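PDB 2B5W: glucose dehydrogenase from Haloferax mediterranei, which catalyses the NAD(P)+-dependent, zinc-requiring oxidation of D-glucose and related aldose sugars to the corresponding lactones, preferring NADP+ as electron acceptor. Local coordinates for the interface of chains A and B. Residues are numbered along the deposited sequence; one frame, centred on the assembly and turned at random. Chains: chain A/B, glucose dehydrogenase.

Contact 1: the interface of chains A and B. Residues chain A 167-169; chain B 160-161, 164.
The methyl of A:Ala168 sits over one face of the B:His161 imidazole, with CB 3.8 Å from the ring centroid, a CH-pi contact at the homodimer interface. Here a loop of chain A, residues 167 to 169, lies against the last turns of helix 149-164 of chain B. A:Ala168 hides 74 Å² against the partner; a side chain this short lets the loop come close to the helix while still filling the space above the ring. B:His161 can be followed outward. Its CB leads to CG, which lies anti to the carbonyl carbon (chi1 -69°) and turns the ring toward the loop. CG and CD2 lie under the alanine methyl, as do ND1 and NE2, while B:His161 CE1 at the far end also lies 3.6 Å from A:Phe169 CD1. The phenylalanine and histidine side chains cross at about a right angle, and a broad apolar ring suits a place beside the C-H carbon CE1. B:Glu160, extended beyond CG, runs past another side of the methyl, its CG and CD both 3.9 Å from A:Ala168 CB. One turn on from B:Glu160, the small B:Ala164 lets the loop approach, its CB 3.7 Å from the hydroxyl OG of A:Ser167.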
loop_
_atom_site.group_PDB
_atom_site.type_symbol
_atom_site.label_atom_id
_atom_site.label_comp_id
_atom_site.label_asym_id
_atom_site.label_seq_id
_atom_site.Cartn_x
_atom_site.Cartn_y
_atom_site.Cartn_z
ATOM N N SER A 167 -7.899 5.674 2.212
ATOM C CA SER A 167 -9.298 6.129 2.112
ATOM C C SER A 167 -10.286 5.392 3.001
ATOM O O SER A 167 -11.451 5.819 3.081
ATOM C CB SER A 167 -9.780 6.106 0.654
ATOM O OG SER A 167 -9.834 4.798 0.092
ATOM N N ALA A 168 -9.857 4.321 3.644
ATOM C CA ALA A 168 -10.716 3.565 4.557
ATOM C C ALA A 168 -10.797 4.194 5.952
ATOM O O ALA A 168 -11.594 3.754 6.784
ATOM C CB ALA A 168 -10.288 2.101 4.624
ATOM N N PHE A 169 -9.987 5.207 6.216
ATOM C CA PHE A 169 -10.035 5.918 7.503
ATOM C C PHE A 169 -9.948 7.436 7.259
ATOM O O PHE A 169 -9.802 7.899 6.141
ATOM C CB PHE A 169 -8.993 5.368 8.476
ATOM C CG PHE A 169 -7.578 5.722 8.135
ATOM C CD1 PHE A 169 -6.915 5.048 7.111
ATOM C CD2 PHE A 169 -6.890 6.710 8.857
ATOM C CE1 PHE A 169 -5.583 5.371 6.784
ATOM C CE2 PHE A 169 -5.582 7.010 8.555
ATOM C CZ PHE A 169 -4.925 6.371 7.516
ATOM N N GLU B 160 -10.494 -4.402 4.126
ATOM C CA GLU B 160 -10.985 -3.044 3.819
ATOM C C GLU B 160 -9.832 -2.135 3.348
ATOM O O GLU B 160 -9.950 -1.432 2.327
ATOM C CB GLU B 160 -11.664 -2.429 5.032
ATOM C CG GLU B 160 -12.397 -1.129 4.704
ATOM C CD GLU B 160 -12.991 -0.417 5.908
ATOM O OE1 GLU B 160 -12.402 -0.452 7.008
ATOM O OE2 GLU B 160 -13.991 0.296 5.690
ATOM N N HIS B 161 -8.740 -2.117 4.096
ATOM C CA HIS B 161 -7.625 -1.244 3.772
ATOM C C HIS B 161 -6.835 -1.707 2.548
ATOM O O HIS B 161 -6.480 -0.910 1.701
ATOM C CB HIS B 161 -6.696 -1.058 4.966
ATOM C CG HIS B 161 -7.304 -0.266 6.068
ATOM N ND1 HIS B 161 -6.858 1.001 6.395
ATOM C CD2 HIS B 161 -8.291 -0.554 6.947
ATOM C CE1 HIS B 161 -7.591 1.473 7.394
ATOM N NE2 HIS B 161 -8.452 0.539 7.765
ATOM N N ALA B 164 -8.956 -0.924 -0.376
ATOM C CA ALA B 164 -8.962 0.524 -0.597
ATOM C C ALA B 164 -7.769 0.942 -1.446
ATOM O O ALA B 164 -7.882 1.856 -2.300
ATOM C CB ALA B 164 -8.974 1.291 0.734
#

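Contact 2: the interface of chains A and B. Residues chain A 283, 285-286, 289; chain B 275-278.
A:Arg289 of helix 284-293 grips the B:Asp277 carboxylate end-on through OD1, NH1 meeting it on the anti side and NH2 on the syn side, both from the same face. In this salt bridge A:Arg289 NH1 lies 2.8 Å from B:Asp277 OD1. A:Arg289 NH1 also donates to the backbone O of B:Pro275 at 3.0 Å, nearly straight (169° at H), while beside that bond B:Pro275 CD packs 3.9 Å from A:Arg289 CB. Both acceptors lie in the guanidinium plane, where its N-H groups point. CG is anti to the backbone N, and a bend at chi3 (71°) brings the guanidinium edge to the partner loop. Replacing the arginine with a leucine would probably leave B:Asp277 without its charged mate and the B:Pro275 carbonyl without this donor. Close packing continues where A:Asp283 caps the helix: its OD1 accepts from B:Trp278 N at 3.0 Å and, from the opposite face, from A:Ala286 N. A:Asp283 OD2 comes 3.4 Å from B:Asp277 CB, two carboxylates whose crowding A:Arg289 probably offsets. A:Gly285, with no side chain in the way, gives its N to B:Trp278 O at 3.2 Å. Looser are B:Ser276, hiding 5 Å², and the B:Trp278 indole, whose backbone alone bonds here. These links tie loop 275-278 of one subunit to the end of strand 279-283 and helix 284-293 of the other, helping hold the homodimer together.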
loop_
_atom_site.group_PDB
_atom_site.type_symbol
_atom_site.label_atom_id
_atom_site.label_comp_id
_atom_site.label_asym_id
_atom_site.label_seq_id
_atom_site.Cartn_x
_atom_site.Cartn_y
_atom_site.Cartn_z
ATOM N N ASP A 283 17.049 -5.185 7.877
ATOM C CA ASP A 283 16.266 -5.654 8.995
ATOM C C ASP A 283 14.790 -5.764 8.517
ATOM O O ASP A 283 13.993 -4.845 8.709
ATOM C CB ASP A 283 16.375 -4.760 10.211
ATOM C CG ASP A 283 15.860 -5.431 11.465
ATOM O OD1 ASP A 283 14.946 -6.286 11.374
ATOM O OD2 ASP A 283 16.297 -5.175 12.599
ATOM N N GLY A 285 12.542 -7.867 9.660
ATOM C CA GLY A 285 11.674 -7.908 10.818
ATOM C C GLY A 285 11.154 -6.544 11.219
ATOM O O GLY A 285 9.952 -6.378 11.473
ATOM N N ALA A 286 12.052 -5.561 11.285
ATOM C CA ALA A 286 11.659 -4.211 11.665
ATOM C C ALA A 286 10.754 -3.556 10.604
ATOM O O ALA A 286 9.842 -2.844 10.968
ATOM C CB ALA A 286 12.907 -3.324 11.921
ATOM N N ARG A 289 7.236 -5.454 10.898
ATOM C CA ARG A 289 6.487 -5.127 12.092
ATOM C C ARG A 289 5.969 -3.659 12.106
ATOM O O ARG A 289 4.864 -3.391 12.541
ATOM C CB ARG A 289 7.343 -5.392 13.350
ATOM C CG ARG A 289 6.635 -5.145 14.623
ATOM C CD ARG A 289 7.446 -5.468 15.872
ATOM N NE ARG A 289 8.529 -4.496 16.065
ATOM C CZ ARG A 289 9.800 -4.672 15.721
ATOM N NH1 ARG A 289 10.226 -5.807 15.174
ATOM N NH2 ARG A 289 10.663 -3.690 15.944
ATOM N N PRO B 275 6.470 -9.704 13.589
ATOM C CA PRO B 275 7.785 -10.340 13.823
ATOM C C PRO B 275 8.710 -9.532 14.677
ATOM O O PRO B 275 8.593 -8.316 14.738
ATOM C CB PRO B 275 8.387 -10.462 12.430
ATOM C CG PRO B 275 7.767 -9.290 11.631
ATOM C CD PRO B 275 6.436 -9.059 12.265
ATOM N N SER B 276 9.653 -10.224 15.323
ATOM C CA SER B 276 10.787 -9.560 15.934
ATOM C C SER B 276 11.774 -9.111 14.879
ATOM O O SER B 276 11.767 -9.583 13.742
ATOM C CB SER B 276 11.518 -10.537 16.873
ATOM O OG SER B 276 10.736 -10.816 18.014
ATOM N N ASP B 277 12.689 -8.228 15.277
ATOM C CA ASP B 277 13.770 -7.825 14.388
ATOM C C ASP B 277 14.541 -9.043 13.882
ATOM O O ASP B 277 14.772 -10.020 14.613
ATOM C CB ASP B 277 14.740 -6.864 15.096
ATOM C CG ASP B 277 14.118 -5.517 15.394
ATOM O OD1 ASP B 277 12.957 -5.257 14.994
ATOM O OD2 ASP B 277 14.726 -4.642 16.035
ATOM N N TRP B 278 14.910 -8.970 12.613
ATOM C CA TRP B 278 15.638 -10.013 11.929
ATOM C C TRP B 278 16.246 -9.437 10.649
ATOM O O TRP B 278 15.525 -9.039 9.740
ATOM C CB TRP B 278 14.730 -11.214 11.638
ATOM C CG TRP B 278 15.445 -12.388 11.016
ATOM C CD1 TRP B 278 16.786 -12.651 11.055
ATOM C CD2 TRP B 278 14.853 -13.443 10.261
ATOM N NE1 TRP B 278 17.064 -13.802 10.360
ATOM C CE2 TRP B 278 15.893 -14.314 9.866
ATOM C CE3 TRP B 278 13.539 -13.749 9.875
ATOM C CZ2 TRP B 278 15.661 -15.466 9.109
ATOM C CZ3 TRP B 278 13.310 -14.891 9.120
ATOM C CH2 TRP B 278 14.366 -15.734 8.744
#

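Contact 3: the interface of chains A and B. Residues chain A 248, 251-252, 256, 271, 273, 275; chain B 288, 292.
B:His288 enters a pocket in the nucleotide-binding domain of chain A, the Rossmann-type fold of the zinc-containing alcohol dehydrogenase family. The polar contact is made at the ring's edge: B:His288 NE2 donates to A:Glu248 OE1 at 2.7 Å. The bond lies near the imidazole plane but reaches the oxygen from above the carboxylate, the two planes standing 88° apart. On the opposite face of the carboxylate, A:Gly273 N donates to the same OE1, and A:Gly251 N bonds to A:Glu248 OE2 at 2.9 Å. These two backbone amides fix the carboxylate's rotation; its negative charge would probably encourage protonation of the histidine. CG of B:His288 is anti to its own N (chi1 -174°), a turn that sends the ring outward from helix 284-293.

The CH-pi contacts clamp the ring. A:Ala256 CB covers one face and the pyrrolidine of A:Pro275 the opposite one, CB and CG each 3.8 Å from the B:His288 ring centroid. A small methyl and a compact ring suit such a narrow slot.

Van der Waals contacts continue one turn along the helix, where the branched B:Val292 places CG2 3.6 Å from A:Leu271 CB. B:Val292 CG2 also lies 3.3 Å from the carbonyl O of A:Gly273, a residue of the NADP+ site.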
loop_
_atom_site.group_PDB
_atom_site.type_symbol
_atom_site.label_atom_id
_atom_site.label_comp_id
_atom_site.label_asym_id
_atom_site.label_seq_id
_atom_site.Cartn_x
_atom_site.Cartn_y
_atom_site.Cartn_z
ATOM N N GLU A 248 8.869 8.795 -3.057
ATOM C CA GLU A 248 10.204 8.392 -3.440
ATOM C C GLU A 248 10.456 8.596 -4.925
ATOM O O GLU A 248 9.770 8.047 -5.763
ATOM C CB GLU A 248 10.443 6.951 -3.019
ATOM C CG GLU A 248 11.777 6.379 -3.459
ATOM C CD GLU A 248 11.786 5.883 -4.885
ATOM O OE1 GLU A 248 10.848 5.128 -5.273
ATOM O OE2 GLU A 248 12.701 6.234 -5.669
ATOM N N GLY A 251 15.154 6.440 -7.111
ATOM C CA GLY A 251 15.598 5.189 -7.692
ATOM C C GLY A 251 16.631 4.488 -6.827
ATOM O O GLY A 251 17.342 3.611 -7.328
ATOM N N PHE A 252 16.696 4.836 -5.541
ATOM C CA PHE A 252 17.701 4.289 -4.593
ATOM C C PHE A 252 16.998 3.288 -3.684
ATOM O O PHE A 252 16.226 3.688 -2.824
ATOM C CB PHE A 252 18.296 5.436 -3.760
ATOM C CG PHE A 252 19.554 5.079 -2.951
ATOM C CD1 PHE A 252 20.757 4.748 -3.576
ATOM C CD2 PHE A 252 19.527 5.156 -1.573
ATOM C CE1 PHE A 252 21.907 4.471 -2.801
ATOM C CE2 PHE A 252 20.662 4.887 -0.791
ATOM C CZ PHE A 252 21.845 4.531 -1.415
ATOM N N ALA A 256 13.291 2.815 -0.432
ATOM C CA ALA A 256 12.053 2.033 -0.362
ATOM C C ALA A 256 11.919 1.362 1.008
ATOM O O ALA A 256 10.875 1.435 1.642
ATOM C CB ALA A 256 11.996 1.010 -1.476
ATOM N N LEU A 271 6.061 5.000 -4.252
ATOM C CA LEU A 271 7.356 4.625 -4.832
ATOM C C LEU A 271 7.284 4.859 -6.331
ATOM O O LEU A 271 6.372 4.341 -6.991
ATOM C CB LEU A 271 7.709 3.164 -4.518
ATOM C CG LEU A 271 7.709 2.779 -3.044
ATOM C CD1 LEU A 271 8.018 1.303 -2.949
ATOM C CD2 LEU A 271 8.707 3.615 -2.226
ATOM N N GLY A 273 10.603 5.238 -8.121
ATOM C CA GLY A 273 11.930 4.928 -8.628
ATOM C C GLY A 273 12.053 3.591 -9.315
ATOM O O GLY A 273 11.351 2.635 -8.963
ATOM N N PRO A 275 14.959 1.126 -9.781
ATOM C CA PRO A 275 16.347 0.680 -9.534
ATOM C C PRO A 275 16.687 -0.634 -10.164
ATOM O O PRO A 275 15.809 -1.452 -10.402
ATOM C CB PRO A 275 16.422 0.531 -8.021
ATOM C CG PRO A 275 14.976 0.186 -7.590
ATOM C CD PRO A 275 14.107 0.835 -8.614
ATOM N N HIS B 288 11.929 -3.108 -4.777
ATOM C CA HIS B 288 11.558 -1.740 -5.112
ATOM C C HIS B 288 11.066 -1.650 -6.539
ATOM O O HIS B 288 9.985 -1.143 -6.785
ATOM C CB HIS B 288 12.802 -0.876 -4.890
ATOM C CG HIS B 288 12.603 0.601 -5.046
ATOM N ND1 HIS B 288 13.591 1.497 -4.692
ATOM C CD2 HIS B 288 11.568 1.344 -5.510
ATOM C CE1 HIS B 288 13.161 2.731 -4.902
ATOM N NE2 HIS B 288 11.932 2.668 -5.392
ATOM N N VAL B 292 7.073 -0.833 -8.222
ATOM C CA VAL B 292 6.794 0.303 -9.048
ATOM C C VAL B 292 6.326 -0.078 -10.439
ATOM O O VAL B 292 5.257 0.351 -10.892
ATOM C CB VAL B 292 8.078 1.188 -9.156
ATOM C CG1 VAL B 292 7.914 2.313 -10.197
ATOM C CG2 VAL B 292 8.426 1.746 -7.778
#

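The C-alpha centres of contacts 1 and 2 are about 25 Å apart, those of contacts 1 and 3 about 24 Å, and those of contacts 2 and 3 about 21 Å, so the subunits are joined over a broad surface. Contacts 2 and 3 share helix 284-293 and the loop bearing B:Pro275 or A:Pro275, with the chains exchanged: each subunit offers both elements to its mate, and the two-fold repeats every contact. Contact 1 uses a different helix, 149-164, and a loop following it. Because the shared loop lies close to A:Gly273 of the NADP+ site, dimer packing may help to shape the cofactor pocket.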